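PDB 2NR4: conserved protein from Methanosarcina mazei, which is of unknown function but binds flavin mononucleotide in a fold built round a six-stranded antiparallel beta barrel. Local coordinates for residues A[113-125]-A[136-150]. Numbering follows the deposited sequence.
Sequences LKEAIAWVVFECI and ADLVPLNAGFNERNI
The Trp119 indole lies flat over the backbone of Ala143 and Gly144, with Gly144 N above the ring centre and Gly144 CA making a CH-pi contact 3.8 Å from the centroid of the six-membered ring. CG sits between the backbone N and the carbonyl carbon (chi1 55°), which swings the indole across the neighbouring strand. At its edge stands the amide of Asn142, turned 84° to the ring, whose ND2 is hydrogen-bonded to Asp104 O, while a water bridges Trp119 NE1 to Asn146 OD1. A smaller residue such as alanine at Trp119 would probably uncover the Gly144 backbone and leave that water without its indole N-H. The Phe122 ring carries Val120 CG1 on one face and Leu138 CD1 on the other, the latter 4.0 Å from its centroid.

Strands 118-125 and 136-145 pair antiparallel; a classic beta bulge, Leu141 and Asn142 opposite Val121, shifts the register by one. Beyond the pairing, two asparagine amides grip the 113-116 turn: Asn146 ND2 and Asn149 ND2 donate to Ala116 O (2.8 and 2.9 Å) from opposite faces of its carbonyl plane, and Asn149 ND2 also meets a lone pair of Lys114 O at 3.0 Å. Ile125 CD1 presses on Val139 CG2 at 3.3 Å, a tight fit.

The two strands form a beta hairpin in the closed six-stranded barrel, with strand 75-79 beside 118-130 and strand 57-61 beside 133-145. Val103 of strand 100-103 packs on Trp119 and Val121, and Leu153 of the second subunit touches Ala118 and Phe145.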
loop_
_atom_site.group_PDB
_atom_site.type_symbol
_atom_site.label_atom_id
_atom_site.label_comp_id
_atom_site.label_asym_id
_atom_site.label_seq_id
_atom_site.Cartn_x
_atom_site.Cartn_y
_atom_site.Cartn_z
ATOM N N LEU A 113 10.946 13.544 9.253
ATOM C CA LEU A 113 10.209 14.325 8.263
ATOM C C LEU A 113 8.991 15.013 8.864
ATOM O O LEU A 113 8.227 14.400 9.603
ATOM C CB LEU A 113 9.777 13.466 7.078
ATOM C CG LEU A 113 10.944 12.841 6.304
ATOM C CD1 LEU A 113 10.385 11.928 5.189
ATOM C CD2 LEU A 113 11.813 13.918 5.691
ATOM N N LYS A 114 8.805 16.285 8.517
ATOM C CA LYS A 114 7.625 17.027 8.973
ATOM C C LYS A 114 6.341 16.417 8.420
ATOM O O LYS A 114 5.300 16.482 9.080
ATOM C CB LYS A 114 7.711 18.469 8.530
ATOM C CG LYS A 114 8.739 19.251 9.330
ATOM C CD LYS A 114 8.947 20.632 8.699
ATOM C CE LYS A 114 7.823 21.547 9.039
ATOM N NZ LYS A 114 8.460 22.897 9.257
ATOM N N GLU A 115 6.450 15.834 7.229
ATOM C CA GLU A 115 5.320 15.211 6.549
ATOM C C GLU A 115 5.177 13.711 6.876
ATOM O O GLU A 115 4.337 13.033 6.293
ATOM C CB GLU A 115 5.419 15.432 5.044
ATOM C CG GLU A 115 5.207 16.900 4.594
ATOM C CD GLU A 115 3.919 17.548 5.124
ATOM O OE1 GLU A 115 2.852 16.880 5.185
ATOM O OE2 GLU A 115 3.965 18.752 5.472
ATOM N N ALA A 116 5.967 13.201 7.815
ATOM C CA ALA A 116 5.773 11.819 8.279
ATOM C C ALA A 116 4.404 11.594 8.929
ATOM O O ALA A 116 3.905 12.418 9.707
ATOM C CB ALA A 116 6.869 11.416 9.244
ATOM N N ILE A 117 3.790 10.461 8.609
ATOM C CA ILE A 117 2.583 10.052 9.304
ATOM C C ILE A 117 2.919 9.646 10.741
ATOM O O ILE A 117 2.260 10.060 11.691
ATOM C CB ILE A 117 1.912 8.863 8.549
ATOM C CG1 ILE A 117 1.646 9.213 7.056
ATOM C CG2 ILE A 117 0.675 8.402 9.287
ATOM C CD1 ILE A 117 0.649 10.282 6.840
ATOM N N ALA A 118 3.933 8.798 10.878
ATOM C CA ALA A 118 4.446 8.329 12.147
ATOM C C ALA A 118 5.965 8.152 12.027
ATOM O O ALA A 118 6.481 7.727 10.953
ATOM C CB ALA A 118 3.776 6.986 12.515
ATOM N N TRP A 119 6.693 8.444 13.111
ATOM C CA TRP A 119 8.172 8.307 13.104
ATOM C C TRP A 119 8.643 7.530 14.318
ATOM O O TRP A 119 7.968 7.539 15.380
ATOM C CB TRP A 119 8.874 9.694 12.977
ATOM C CG TRP A 119 8.444 10.675 14.022
ATOM C CD1 TRP A 119 7.480 11.647 13.892
ATOM C CD2 TRP A 119 8.919 10.754 15.380
ATOM N NE1 TRP A 119 7.344 12.342 15.103
ATOM C CE2 TRP A 119 8.214 11.812 16.018
ATOM C CE3 TRP A 119 9.894 10.053 16.111
ATOM C CZ2 TRP A 119 8.444 12.168 17.361
ATOM C CZ3 TRP A 119 10.115 10.403 17.439
ATOM C CH2 TRP A 119 9.373 11.442 18.053
ATOM N N VAL A 120 9.760 6.829 14.168
ATOM C CA VAL A 120 10.422 6.170 15.300
ATOM C C VAL A 120 11.899 6.483 15.172
ATOM O O VAL A 120 12.501 6.232 14.118
ATOM C CB VAL A 120 10.232 4.623 15.306
ATOM C CG1 VAL A 120 10.893 3.995 16.567
ATOM C CG2 VAL A 120 8.723 4.249 15.226
ATOM N N VAL A 121 12.492 7.035 16.226
ATOM C CA VAL A 121 13.937 7.188 16.259
ATOM C C VAL A 121 14.570 5.912 16.838
ATOM O O VAL A 121 14.237 5.480 17.954
ATOM C CB VAL A 121 14.378 8.462 17.089
ATOM C CG1 VAL A 121 15.898 8.583 17.028
ATOM C CG2 VAL A 121 13.707 9.695 16.538
ATOM N N PHE A 122 15.512 5.333 16.105
ATOM C CA PHE A 122 16.199 4.111 16.568
ATOM C C PHE A 122 17.694 4.331 16.768
ATOM O O PHE A 122 18.337 4.975 15.932
ATOM C CB PHE A 122 16.111 3.013 15.517
ATOM C CG PHE A 122 14.708 2.534 15.205
ATOM C CD1 PHE A 122 14.099 1.541 15.993
ATOM C CD2 PHE A 122 14.056 2.989 14.056
ATOM C CE1 PHE A 122 12.824 1.031 15.639
ATOM C CE2 PHE A 122 12.791 2.523 13.726
ATOM C CZ PHE A 122 12.180 1.525 14.530
ATOM N N GLU A 123 18.244 3.718 17.816
ATOM C CA GLU A 123 19.674 3.457 17.914
ATOM C C GLU A 123 19.966 2.204 17.070
ATOM O O GLU A 123 19.296 1.191 17.196
ATOM C CB GLU A 123 20.104 3.191 19.380
ATOM C CG GLU A 123 21.580 2.744 19.453
ATOM C CD GLU A 123 22.124 2.711 20.882
ATOM O OE1 GLU A 123 21.337 3.012 21.817
ATOM O OE2 GLU A 123 23.334 2.386 21.032
ATOM N N CYS A 124 20.943 2.309 16.183
ATOM C CA CYS A 124 21.444 1.199 15.382
ATOM C C CYS A 124 22.528 0.466 16.145
ATOM O O CYS A 124 23.519 1.086 16.621
ATOM C CB CYS A 124 22.064 1.730 14.100
ATOM S SG CYS A 124 20.910 2.685 13.087
ATOM N N ILE A 125 22.377 -0.845 16.228
ATOM C CA ILE A 125 23.289 -1.662 17.030
ATOM C C ILE A 125 23.760 -2.864 16.254
ATOM O O ILE A 125 23.179 -3.205 15.179
ATOM C CB ILE A 125 22.614 -2.134 18.320
ATOM C CG1 ILE A 125 21.467 -3.137 18.022
ATOM C CG2 ILE A 125 22.058 -0.955 19.094
ATOM C CD1 ILE A 125 20.813 -3.794 19.259
ATOM N N ALA A 136 22.334 -3.670 10.497
ATOM C CA ALA A 136 22.205 -3.167 11.876
ATOM C C ALA A 136 20.848 -3.538 12.455
ATOM O O ALA A 136 19.824 -3.423 11.776
ATOM C CB ALA A 136 22.374 -1.646 11.903
ATOM N N ASP A 137 20.823 -3.959 13.720
ATOM C CA ASP A 137 19.550 -4.092 14.422
ATOM C C ASP A 137 19.149 -2.732 14.969
ATOM O O ASP A 137 20.014 -1.830 15.070
ATOM C CB ASP A 137 19.668 -5.141 15.533
ATOM C CG ASP A 137 20.218 -6.443 15.016
ATOM O OD1 ASP A 137 19.638 -6.977 14.045
ATOM O OD2 ASP A 137 21.253 -6.938 15.536
ATOM N N LEU A 138 17.869 -2.571 15.311
ATOM C CA LEU A 138 17.298 -1.302 15.696
ATOM C C LEU A 138 16.625 -1.336 17.054
ATOM O O LEU A 138 15.729 -2.158 17.298
ATOM C CB LEU A 138 16.266 -0.837 14.672
ATOM C CG LEU A 138 16.791 -0.648 13.229
ATOM C CD1 LEU A 138 15.638 -0.251 12.340
ATOM C CD2 LEU A 138 17.905 0.415 13.139
ATOM N N VAL A 139 17.031 -0.407 17.912
ATOM C CA VAL A 139 16.455 -0.307 19.265
ATOM C C VAL A 139 15.718 1.062 19.368
ATOM O O VAL A 139 16.358 2.102 19.221
ATOM C CB VAL A 139 17.579 -0.398 20.336
ATOM C CG1 VAL A 139 16.946 -0.319 21.719
ATOM C CG2 VAL A 139 18.433 -1.677 20.152
ATOM N N PRO A 140 14.377 1.075 19.570
ATOM C CA PRO A 140 13.632 2.339 19.519
ATOM C C PRO A 140 13.960 3.214 20.716
ATOM O O PRO A 140 14.164 2.680 21.827
ATOM C CB PRO A 140 12.163 1.913 19.599
ATOM C CG PRO A 140 12.141 0.495 19.891
ATOM C CD PRO A 140 13.511 -0.088 19.843
ATOM N N LEU A 141 14.059 4.513 20.478
ATOM C CA LEU A 141 14.422 5.502 21.497
ATOM C C LEU A 141 13.256 6.438 21.787
ATOM O O LEU A 141 13.068 6.916 22.929
ATOM C CB LEU A 141 15.623 6.332 21.017
ATOM C CG LEU A 141 16.968 5.653 20.880
ATOM C CD1 LEU A 141 18.033 6.685 20.514
ATOM C CD2 LEU A 141 17.348 4.896 22.167
ATOM N N ASN A 142 12.485 6.730 20.747
ATOM C CA ASN A 142 11.389 7.680 20.839
ATOM C C ASN A 142 10.506 7.415 19.625
ATOM O O ASN A 142 10.969 6.827 18.638
ATOM C CB ASN A 142 11.966 9.107 20.784
ATOM C CG ASN A 142 10.999 10.195 21.291
ATOM O OD1 ASN A 142 9.937 9.927 21.888
ATOM N ND2 ASN A 142 11.390 11.452 21.048
ATOM N N ALA A 143 9.260 7.855 19.689
ATOM C CA ALA A 143 8.304 7.623 18.586
ATOM C C ALA A 143 7.219 8.658 18.628
ATOM O O ALA A 143 6.877 9.149 19.715
ATOM C CB ALA A 143 7.707 6.229 18.663
ATOM N N GLY A 144 6.672 9.006 17.466
ATOM C CA GLY A 144 5.625 9.984 17.432
ATOM C C GLY A 144 4.663 9.744 16.309
ATOM O O GLY A 144 4.968 9.018 15.381
ATOM N N PHE A 145 3.522 10.417 16.394
ATOM C CA PHE A 145 2.435 10.306 15.454
ATOM C C PHE A 145 2.077 11.713 15.007
ATOM O O PHE A 145 2.143 12.661 15.804
ATOM C CB PHE A 145 1.230 9.669 16.164
ATOM C CG PHE A 145 0.388 8.822 15.282
ATOM C CD1 PHE A 145 0.768 7.522 14.979
ATOM C CD2 PHE A 145 -0.801 9.314 14.762
ATOM C CE1 PHE A 145 -0.016 6.739 14.160
ATOM C CE2 PHE A 145 -1.606 8.531 13.937
ATOM C CZ PHE A 145 -1.214 7.245 13.634
ATOM N N ASN A 146 1.725 11.874 13.740
ATOM C CA ASN A 146 1.304 13.179 13.250
ATOM C C ASN A 146 -0.117 13.086 12.733
ATOM O O ASN A 146 -0.354 12.963 11.532
ATOM C CB ASN A 146 2.239 13.720 12.157
ATOM C CG ASN A 146 3.587 14.167 12.690
ATOM O OD1 ASN A 146 3.706 14.670 13.809
ATOM N ND2 ASN A 146 4.614 13.999 11.877
ATOM N N GLU A 147 -1.058 13.122 13.674
ATOM C CA GLU A 147 -2.493 13.200 13.385
ATOM C C GLU A 147 -2.822 14.149 12.237
ATOM O O GLU A 147 -3.593 13.808 11.351
ATOM C CB GLU A 147 -3.251 13.630 14.650
ATOM C CG GLU A 147 -3.233 12.596 15.771
ATOM C CD GLU A 147 -1.980 12.638 16.650
ATOM O OE1 GLU A 147 -1.263 13.674 16.680
ATOM O OE2 GLU A 147 -1.721 11.612 17.324
ATOM N N ARG A 148 -2.197 15.319 12.237
ATOM C CA ARG A 148 -2.412 16.346 11.216
ATOM C C ARG A 148 -2.102 15.871 9.781
ATOM O O ARG A 148 -2.601 16.451 8.822
ATOM C CB ARG A 148 -1.600 17.615 11.552
ATOM C CG ARG A 148 -1.997 18.326 12.887
ATOM C CD ARG A 148 -0.989 19.427 13.303
ATOM N NE ARG A 148 -1.055 19.722 14.740
ATOM C CZ ARG A 148 -0.250 20.572 15.387
ATOM N NH1 ARG A 148 0.699 21.245 14.738
ATOM N NH2 ARG A 148 -0.400 20.758 16.695
ATOM N N ASN A 149 -1.299 14.815 9.645
ATOM C CA ASN A 149 -0.871 14.319 8.335
ATOM C C ASN A 149 -1.696 13.158 7.769
ATOM O O ASN A 149 -1.462 12.720 6.635
ATOM C CB ASN A 149 0.605 13.925 8.394
ATOM C CG ASN A 149 1.523 15.131 8.450
ATOM O OD1 ASN A 149 1.189 16.192 7.918
ATOM N ND2 ASN A 149 2.685 14.976 9.080
ATOM N N ILE A 150 -2.621 12.647 8.576
ATOM C CA ILE A 150 -3.603 11.670 8.113
ATOM C C ILE A 150 -4.850 12.465 7.787
ATOM O O ILE A 150 -5.507 12.968 8.686
ATOM C CB ILE A 150 -3.968 10.608 9.189
ATOM C CG1 ILE A 150 -2.728 10.083 9.919
ATOM C CG2 ILE A 150 -4.767 9.442 8.546
ATOM C CD1 ILE A 150 -3.050 9.031 10.969
HETATM O O HOH W 1 7.379 14.755 12.404
HETATM O O HOH W 2 5.864 14.692 15.521
#